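Local structure of monosaccharide ABC transporter substrate-binding protein, CUT2 family (Acidothermus cellulolyticus, 4RU1) at residues I210-L213 / A214-A217; F230-N233 / T234-A238; I190-K193 / L194-P198. The protein probably binds carbohydrates for uptake by an ABC transporter and holds myo-inositol between its two lobes in this structure. All blocks are in the same frame, centred on the assembly; numbering follows the deposited sequence. Where two conformers were deposited one is given.

Overall arrangement
All three contacts lie in the same lobe, the one built on the mixed sheet containing strands 202-205 and 226-230. Along the chain the order is contact 3, contact 1, contact 2. Contact 3 closes helix 183-196, contact 1 lies within helix 208-220, and contact 2 is the turn from strand 226-230 into helix 236-241. Contact 1 is central: its centre lies about 13 Å from that of contact 3, with Ala217 packed on Ile190, and about 12 Å from that of contact 2, where Gln212 meets Asn233, Gln235 and Val236. Contacts 2 and 3 do not touch, their centres being about 24 Å apart. Contact 2 reaches the inositol directly, through Asp231.

Contact 1: I210-L213 / A214-A217; sequences IAQL and AIQA
Helix 208-220, the crossover helix of a beta-alpha-beta unit, runs through Ile210-Ala217, where each of the first four residues accepts a bond from the amide four places on. Ala214 N donates to Ile210 O at 2.9 Å, approaching nearly along the C=O axis (163°), and Ile215 N reaches Ala211 O at 3.0 Å. Gln216 N stands farther from Gln212 O, at 3.3 Å, while Ala217 N returns to 2.9 Å from Leu213 O. The long member has a second donor on its acceptor: a water gives one hydrogen to Gln212 O at 2.9 Å and another to Gln216 OE1 at 3.1 Å, bridging backbone and side chain one turn apart. Gln216 can meet that water because its chain bends at chi2 (-47°), which puts OE1 within reach of the water beside the helix; the same OE1 also takes a weak bond from Lys219. Ile215 lays its CG1 branch against Ala211 O at 3.3 Å, this carbon standing beside its own backbone N (chi1 -70°) with CG2 anti to that N. The methyl of Ala217 lies equally near Leu213 O. The Gln212 amide has partners of its own: NE2 donates to Glu239 OE1 and more weakly to Ala208 O. Around the helix, Ile210, Ala211 and Ala214 rest on Thr205 of strand 202-205, Ala214 and Ile215 on Ile227 of strand 226-230, and Leu213, Gln216 and Ala217 on helix 183-196.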
loop_
_atom_site.group_PDB
_atom_site.type_symbol
_atom_site.label_atom_id
_atom_site.label_comp_id
_atom_site.label_asym_id
_atom_site.label_seq_id
_atom_site.Cartn_x
_atom_site.Cartn_y
_atom_site.Cartn_z
ATOM N N ILE A 210 -3.101 -10.631 -4.606
ATOM C CA ILE A 210 -2.128 -11.766 -4.435
ATOM C C ILE A 210 -2.699 -12.772 -3.431
ATOM O O ILE A 210 -2.544 -14.015 -3.571
ATOM C CB ILE A 210 -0.772 -11.253 -3.943
ATOM C CG1 ILE A 210 -0.193 -10.161 -4.850
ATOM C CG2 ILE A 210 0.216 -12.418 -3.881
ATOM C CD1 ILE A 210 -0.195 -10.514 -6.307
ATOM N N ALA A 211 -3.379 -12.289 -2.363
ATOM C CA ALA A 211 -4.141 -13.154 -1.504
ATOM C C ALA A 211 -5.032 -14.115 -2.243
ATOM O O ALA A 211 -5.043 -15.317 -1.895
ATOM C CB ALA A 211 -4.994 -12.417 -0.522
ATOM N N GLN A 212 -5.748 -13.641 -3.262
ATOM C CA GLN A 212 -6.650 -14.522 -4.003
ATOM C C GLN A 212 -5.929 -15.653 -4.641
ATOM O O GLN A 212 -6.363 -16.792 -4.595
ATOM C CB GLN A 212 -7.456 -13.751 -5.055
ATOM C CG GLN A 212 -8.170 -12.536 -4.587
ATOM C CD GLN A 212 -9.019 -12.839 -3.400
ATOM O OE1 GLN A 212 -9.809 -13.783 -3.475
ATOM N NE2 GLN A 212 -8.888 -12.050 -2.277
ATOM N N LEU A 213 -4.768 -15.359 -5.231
ATOM C CA LEU A 213 -3.953 -16.320 -5.922
ATOM C C LEU A 213 -3.359 -17.339 -4.938
ATOM O O LEU A 213 -3.199 -18.490 -5.244
ATOM C CB LEU A 213 -2.819 -15.560 -6.651
ATOM C CG LEU A 213 -3.369 -14.640 -7.730
ATOM C CD1 LEU A 213 -2.308 -13.644 -8.248
ATOM C CD2 LEU A 213 -3.994 -15.410 -8.931
ATOM N N ALA A 214 -3.016 -16.875 -3.738
ATOM C CA ALA A 214 -2.461 -17.724 -2.741
ATOM C C ALA A 214 -3.495 -18.745 -2.219
ATOM O O ALA A 214 -3.165 -19.917 -1.979
ATOM C CB ALA A 214 -1.880 -16.936 -1.603
ATOM N N ILE A 215 -4.737 -18.294 -2.070
ATOM C CA ILE A 215 -5.797 -19.178 -1.566
ATOM C C ILE A 215 -5.943 -20.319 -2.608
ATOM O O ILE A 215 -6.070 -21.484 -2.243
ATOM C CB ILE A 215 -7.127 -18.433 -1.429
ATOM C CG1 ILE A 215 -7.048 -17.416 -0.284
ATOM C CG2 ILE A 215 -8.325 -19.400 -1.210
ATOM C CD1 ILE A 215 -8.134 -16.376 -0.359
ATOM N N GLN A 216 -5.897 -19.973 -3.879
ATOM C CA GLN A 216 -6.034 -20.959 -4.907
ATOM C C GLN A 216 -4.811 -21.881 -5.005
ATOM O O GLN A 216 -4.939 -23.146 -5.121
ATOM C CB GLN A 216 -6.260 -20.331 -6.268
ATOM C CG GLN A 216 -7.603 -19.654 -6.453
ATOM C CD GLN A 216 -8.754 -20.550 -5.966
ATOM O OE1 GLN A 216 -9.463 -20.224 -5.021
ATOM N NE2 GLN A 216 -8.922 -21.691 -6.614
ATOM N N ALA A 217 -3.621 -21.287 -4.837
ATOM C CA ALA A 217 -2.331 -22.032 -4.784
ATOM C C ALA A 217 -2.246 -23.032 -3.666
ATOM O O ALA A 217 -1.783 -24.148 -3.891
ATOM C CB ALA A 217 -1.188 -21.053 -4.667
HETATM O O HOH W 1 -9.261 -17.193 -4.269
#

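Contact 2: F230-N233 / T234-A238; sequences FDFN and TQVPA. With INS (1,2,3,4,5,6-hexahydroxy-cyclohexane), chain M.
The ring of Phe232 takes Pro237 CD at its edge, near the ring plane and 4.1 Å from CD2, while Val236 CG1 comes in obliquely at 3.6 Å from the same CD2; the Phe232 and Val236 side chains cross at about a right angle. Val295 of helix 293-300 and Asp250 of strand 248-250 also touch this ring. The second flat group, the amide of Asn233, receives Gln235 N on OD1 at 2.8 Å, the donor standing well above the carbonyl plane (59° out of it). Val236 N makes a weak bond to the same OD1 and a further one to Asn233 O at 3.2 Å. Together these bonds form an Asx turn laid over a type I beta turn, Asn233 to Val236, capping the entry into helix 236-241. Asn233 CG stands between its own backbone N and carbonyl carbon (chi1 71°), which swings OD1 over the amides that follow. With an alanine here, OD1 is gone and Gln235 N would probably be left without its acceptor, the entry to the helix less firmly held. Val236 CG2 closes over Asn233 N at 3.5 Å, a buried amide with no partner in the model. Two residues before the turn, Asp231 points its carboxylate to the pocket, where inositol O1 donates to OD2 at 2.6 Å; Asp33, Asn108, Gln151, Arg161, Gln251 and Leu206 O hydrogen-bond the same ligand.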
loop_
_atom_site.group_PDB
_atom_site.type_symbol
_atom_site.label_atom_id
_atom_site.label_comp_id
_atom_site.label_asym_id
_atom_site.label_seq_id
_atom_site.Cartn_x
_atom_site.Cartn_y
_atom_site.Cartn_z
ATOM N N PHE A 230 -2.162 -8.390 3.655
ATOM C CA PHE A 230 -2.357 -6.965 3.740
ATOM C C PHE A 230 -3.482 -6.588 2.788
ATOM O O PHE A 230 -3.513 -7.101 1.614
ATOM C CB PHE A 230 -1.051 -6.240 3.382
ATOM C CG PHE A 230 0.011 -6.329 4.407
ATOM C CD1 PHE A 230 0.720 -7.495 4.655
ATOM C CD2 PHE A 230 0.328 -5.227 5.140
ATOM C CE1 PHE A 230 1.677 -7.529 5.622
ATOM C CE2 PHE A 230 1.261 -5.259 6.127
ATOM C CZ PHE A 230 1.981 -6.389 6.371
ATOM N N ASP A 231 -4.369 -5.666 3.210
ATOM C CA ASP A 231 -5.390 -4.973 2.377
ATOM C C ASP A 231 -6.653 -5.763 2.164
ATOM O O ASP A 231 -6.727 -6.983 2.284
ATOM C CB ASP A 231 -4.827 -4.607 0.966
ATOM C CG ASP A 231 -3.577 -3.765 1.004
ATOM O OD1 ASP A 231 -3.384 -2.959 1.945
ATOM O OD2 ASP A 231 -2.762 -3.868 0.058
ATOM N N PHE A 232 -7.658 -5.018 1.723
ATOM C CA PHE A 232 -8.919 -5.573 1.297
ATOM C C PHE A 232 -9.073 -5.465 -0.204
ATOM O O PHE A 232 -8.545 -4.548 -0.791
ATOM C CB PHE A 232 -10.084 -4.776 1.948
ATOM C CG PHE A 232 -10.316 -5.105 3.389
ATOM C CD1 PHE A 232 -9.531 -4.583 4.390
ATOM C CD2 PHE A 232 -11.258 -6.044 3.719
ATOM C CE1 PHE A 232 -9.766 -4.913 5.726
ATOM C CE2 PHE A 232 -11.472 -6.430 5.053
ATOM C CZ PHE A 232 -10.728 -5.852 6.043
ATOM N N ASN A 233 -9.833 -6.379 -0.790
ATOM C CA ASN A 233 -10.574 -6.131 -2.033
ATOM C C ASN A 233 -12.000 -6.655 -1.825
ATOM O O ASN A 233 -12.368 -7.001 -0.683
ATOM C CB ASN A 233 -9.875 -6.795 -3.238
ATOM C CG ASN A 233 -9.970 -8.301 -3.228
ATOM O OD1 ASN A 233 -10.530 -8.917 -2.325
ATOM N ND2 ASN A 233 -9.354 -8.910 -4.222
ATOM N N THR A 234 -12.768 -6.734 -2.897
ATOM C CA THR A 234 -14.163 -7.024 -2.781
ATOM C C THR A 234 -14.371 -8.428 -2.211
ATOM O O THR A 234 -15.424 -8.717 -1.607
ATOM C CB THR A 234 -14.920 -6.893 -4.130
ATOM O OG1 THR A 234 -14.352 -7.745 -5.128
ATOM C CG2 THR A 234 -14.843 -5.492 -4.641
ATOM N N GLN A 235 -13.349 -9.302 -2.393
ATOM C CA GLN A 235 -13.454 -10.700 -1.997
ATOM C C GLN A 235 -13.023 -11.030 -0.559
ATOM O O GLN A 235 -13.369 -12.063 -0.009
ATOM C CB GLN A 235 -12.635 -11.552 -2.973
ATOM C CG GLN A 235 -13.185 -11.526 -4.398
ATOM C CD GLN A 235 -12.191 -12.080 -5.381
ATOM O OE1 GLN A 235 -12.338 -13.188 -5.889
ATOM N NE2 GLN A 235 -11.155 -11.319 -5.632
ATOM N N VAL A 236 -12.202 -10.152 0.027
ATOM C CA VAL A 236 -11.596 -10.417 1.316
ATOM C C VAL A 236 -12.583 -10.596 2.477
ATOM O O VAL A 236 -12.435 -11.483 3.264
ATOM C CB VAL A 236 -10.538 -9.332 1.591
ATOM C CG1 VAL A 236 -10.069 -9.395 3.029
ATOM C CG2 VAL A 236 -9.328 -9.568 0.679
ATOM N N PRO A 237 -13.591 -9.748 2.616
ATOM C CA PRO A 237 -14.522 -9.936 3.715
ATOM C C PRO A 237 -15.109 -11.357 3.832
ATOM O O PRO A 237 -15.050 -11.935 4.903
ATOM C CB PRO A 237 -15.591 -8.876 3.445
ATOM C CG PRO A 237 -14.809 -7.797 2.821
ATOM C CD PRO A 237 -13.887 -8.518 1.861
ATOM N N ALA A 238 -15.657 -11.869 2.737
ATOM C CA ALA A 238 -16.152 -13.271 2.680
ATOM C C ALA A 238 -15.122 -14.278 3.078
ATOM O O ALA A 238 -15.408 -15.261 3.809
ATOM C CB ALA A 238 -16.645 -13.586 1.295
HETATM C C1 INS M . -0.256 -2.210 -1.159
HETATM C C2 INS M . -0.205 -3.227 -2.289
HETATM C C3 INS M . 0.046 -2.496 -3.608
HETATM C C4 INS M . 1.232 -1.559 -3.557
HETATM C C5 INS M . 1.096 -0.544 -2.467
HETATM C C6 INS M . 0.855 -1.163 -1.117
HETATM O O1 INS M . -0.425 -2.823 0.129
HETATM O O2 INS M . 0.955 -4.038 -2.030
HETATM O O3 INS M . 0.283 -3.529 -4.585
HETATM O O4 INS M . 1.416 -0.894 -4.832
HETATM O O5 INS M . 2.277 0.277 -2.326
HETATM O O6 INS M . 0.600 -0.146 -0.105
#

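Contact 3: I190-K193 / L194-P198; sequences IAAK and LKQDP
Asp197 OD2 accepts a hydrogen bond from a water at 2.6 Å, the shortest polar bond here, on the side where Asp197 and Lys193 lie next to each other one turn apart. In one of the two Lys193 conformers NZ may give this water a weak bond; there CG leaves anti to the backbone N (chi1 176°) and the chain then bends along its length, bringing NZ to 3.5 Å from Asp197 CB, though the charged atoms themselves do not meet. The other oxygen, Asp197 OD1, is hydrogen-bonded to Ser199 OG. Asp197 N closes the last helical bond, to Lys193 O at 3.1 Å, with a weak additional one to Leu194 O. One residue earlier, Gln196 N donates to Ala192 O at 2.9 Å, and the Gln196 side chain lies across that carbonyl with CG only 3.1 Å from the oxygen. On the buried side the side chains of Ile190 and Leu194 lie side by side, CG2 of Ile190 3.9 Å from CD1 of Leu194, facing helix 208-220. At Asp197 the backbone departs from helical angles, ending helix 183-196, which leads to strand 202-205 in the Rossmann-like lobe of a periplasmic sugar-binding protein.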
loop_
_atom_site.group_PDB
_atom_site.type_symbol
_atom_site.label_atom_id
_atom_site.label_comp_id
_atom_site.label_asym_id
_atom_site.label_seq_id
_atom_site.Cartn_x
_atom_site.Cartn_y
_atom_site.Cartn_z
ATOM N N ILE A 190 3.583 -19.811 -6.294
ATOM C CA ILE A 190 3.251 -20.075 -4.890
ATOM C C ILE A 190 2.951 -21.546 -4.675
ATOM O O ILE A 190 3.331 -22.106 -3.656
ATOM C CB ILE A 190 2.071 -19.201 -4.378
ATOM C CG1 ILE A 190 2.474 -17.735 -4.422
ATOM C CG2 ILE A 190 1.613 -19.560 -2.955
ATOM C CD1 ILE A 190 1.310 -16.738 -4.220
ATOM N N ALA A 191 2.160 -22.168 -5.549
ATOM C CA ALA A 191 1.842 -23.591 -5.317
ATOM C C ALA A 191 3.080 -24.480 -5.290
ATOM O O ALA A 191 3.155 -25.380 -4.466
ATOM C CB ALA A 191 0.967 -24.078 -6.459
ATOM N N ALA A 192 4.002 -24.226 -6.189
ATOM C CA ALA A 192 5.267 -24.971 -6.272
ATOM C C ALA A 192 6.070 -24.840 -4.974
ATOM O O ALA A 192 6.534 -25.826 -4.426
ATOM C CB ALA A 192 6.046 -24.534 -7.512
ATOM N N LYS A 193 6.172 -23.634 -4.438
ATOM C CA LYS A 193 6.916 -23.403 -3.231
ATOM C C LYS A 193 6.264 -24.167 -2.086
ATOM O O LYS A 193 6.934 -24.803 -1.292
ATOM C CB LYS A 193 7.012 -21.899 -2.935
ATOM C CG LYS A 193 7.705 -21.611 -1.626
ATOM C CD LYS A 193 9.230 -21.596 -1.762
ATOM C CE LYS A 193 9.909 -22.410 -0.662
ATOM N NZ LYS A 193 9.792 -23.884 -0.831
ATOM N N LEU A 194 4.918 -24.143 -2.007
ATOM C CA LEU A 194 4.225 -24.876 -0.940
ATOM C C LEU A 194 4.435 -26.390 -1.053
ATOM O O LEU A 194 4.604 -27.091 -0.011
ATOM C CB LEU A 194 2.704 -24.558 -0.973
ATOM C CG LEU A 194 2.458 -23.092 -0.608
ATOM C CD1 LEU A 194 0.970 -22.729 -0.701
ATOM C CD2 LEU A 194 2.993 -22.675 0.770
ATOM N N LYS A 195 4.364 -26.920 -2.273
ATOM C CA LYS A 195 4.556 -28.375 -2.478
ATOM C C LYS A 195 5.977 -28.804 -2.112
ATOM O O LYS A 195 6.247 -29.902 -1.616
ATOM C CB LYS A 195 4.286 -28.716 -3.991
ATOM C CG LYS A 195 2.864 -29.036 -4.326
ATOM C CD LYS A 195 2.774 -29.806 -5.647
ATOM C CE LYS A 195 3.062 -31.292 -5.454
ATOM N NZ LYS A 195 2.649 -32.087 -6.642
ATOM N N GLN A 196 6.920 -27.927 -2.418
ATOM C CA GLN A 196 8.327 -28.233 -2.213
ATOM C C GLN A 196 8.665 -28.214 -0.755
ATOM O O GLN A 196 9.632 -28.833 -0.370
ATOM C CB GLN A 196 9.177 -27.254 -3.035
ATOM C CG GLN A 196 9.066 -27.542 -4.522
ATOM C CD GLN A 196 9.480 -26.424 -5.530
ATOM O OE1 GLN A 196 9.904 -25.329 -5.191
ATOM N NE2 GLN A 196 9.265 -26.736 -6.803
ATOM N N ASP A 197 7.972 -27.397 0.020
ATOM C CA ASP A 197 8.231 -27.346 1.443
ATOM C C ASP A 197 6.917 -27.370 2.257
ATOM O O ASP A 197 6.319 -26.302 2.632
ATOM C CB ASP A 197 9.007 -26.088 1.817
ATOM C CG ASP A 197 9.550 -26.148 3.209
ATOM O OD1 ASP A 197 9.184 -27.063 3.976
ATOM O OD2 ASP A 197 10.310 -25.238 3.564
ATOM N N PRO A 198 6.474 -28.554 2.627
ATOM C CA PRO A 198 5.221 -28.672 3.336
ATOM C C PRO A 198 5.247 -28.138 4.776
ATOM O O PRO A 198 4.166 -27.963 5.400
ATOM C CB PRO A 198 4.955 -30.190 3.344
ATOM C CG PRO A 198 5.763 -30.752 2.244
ATOM C CD PRO A 198 6.906 -29.808 1.974
HETATM O O HOH W 2 11.214 -23.615 1.790
#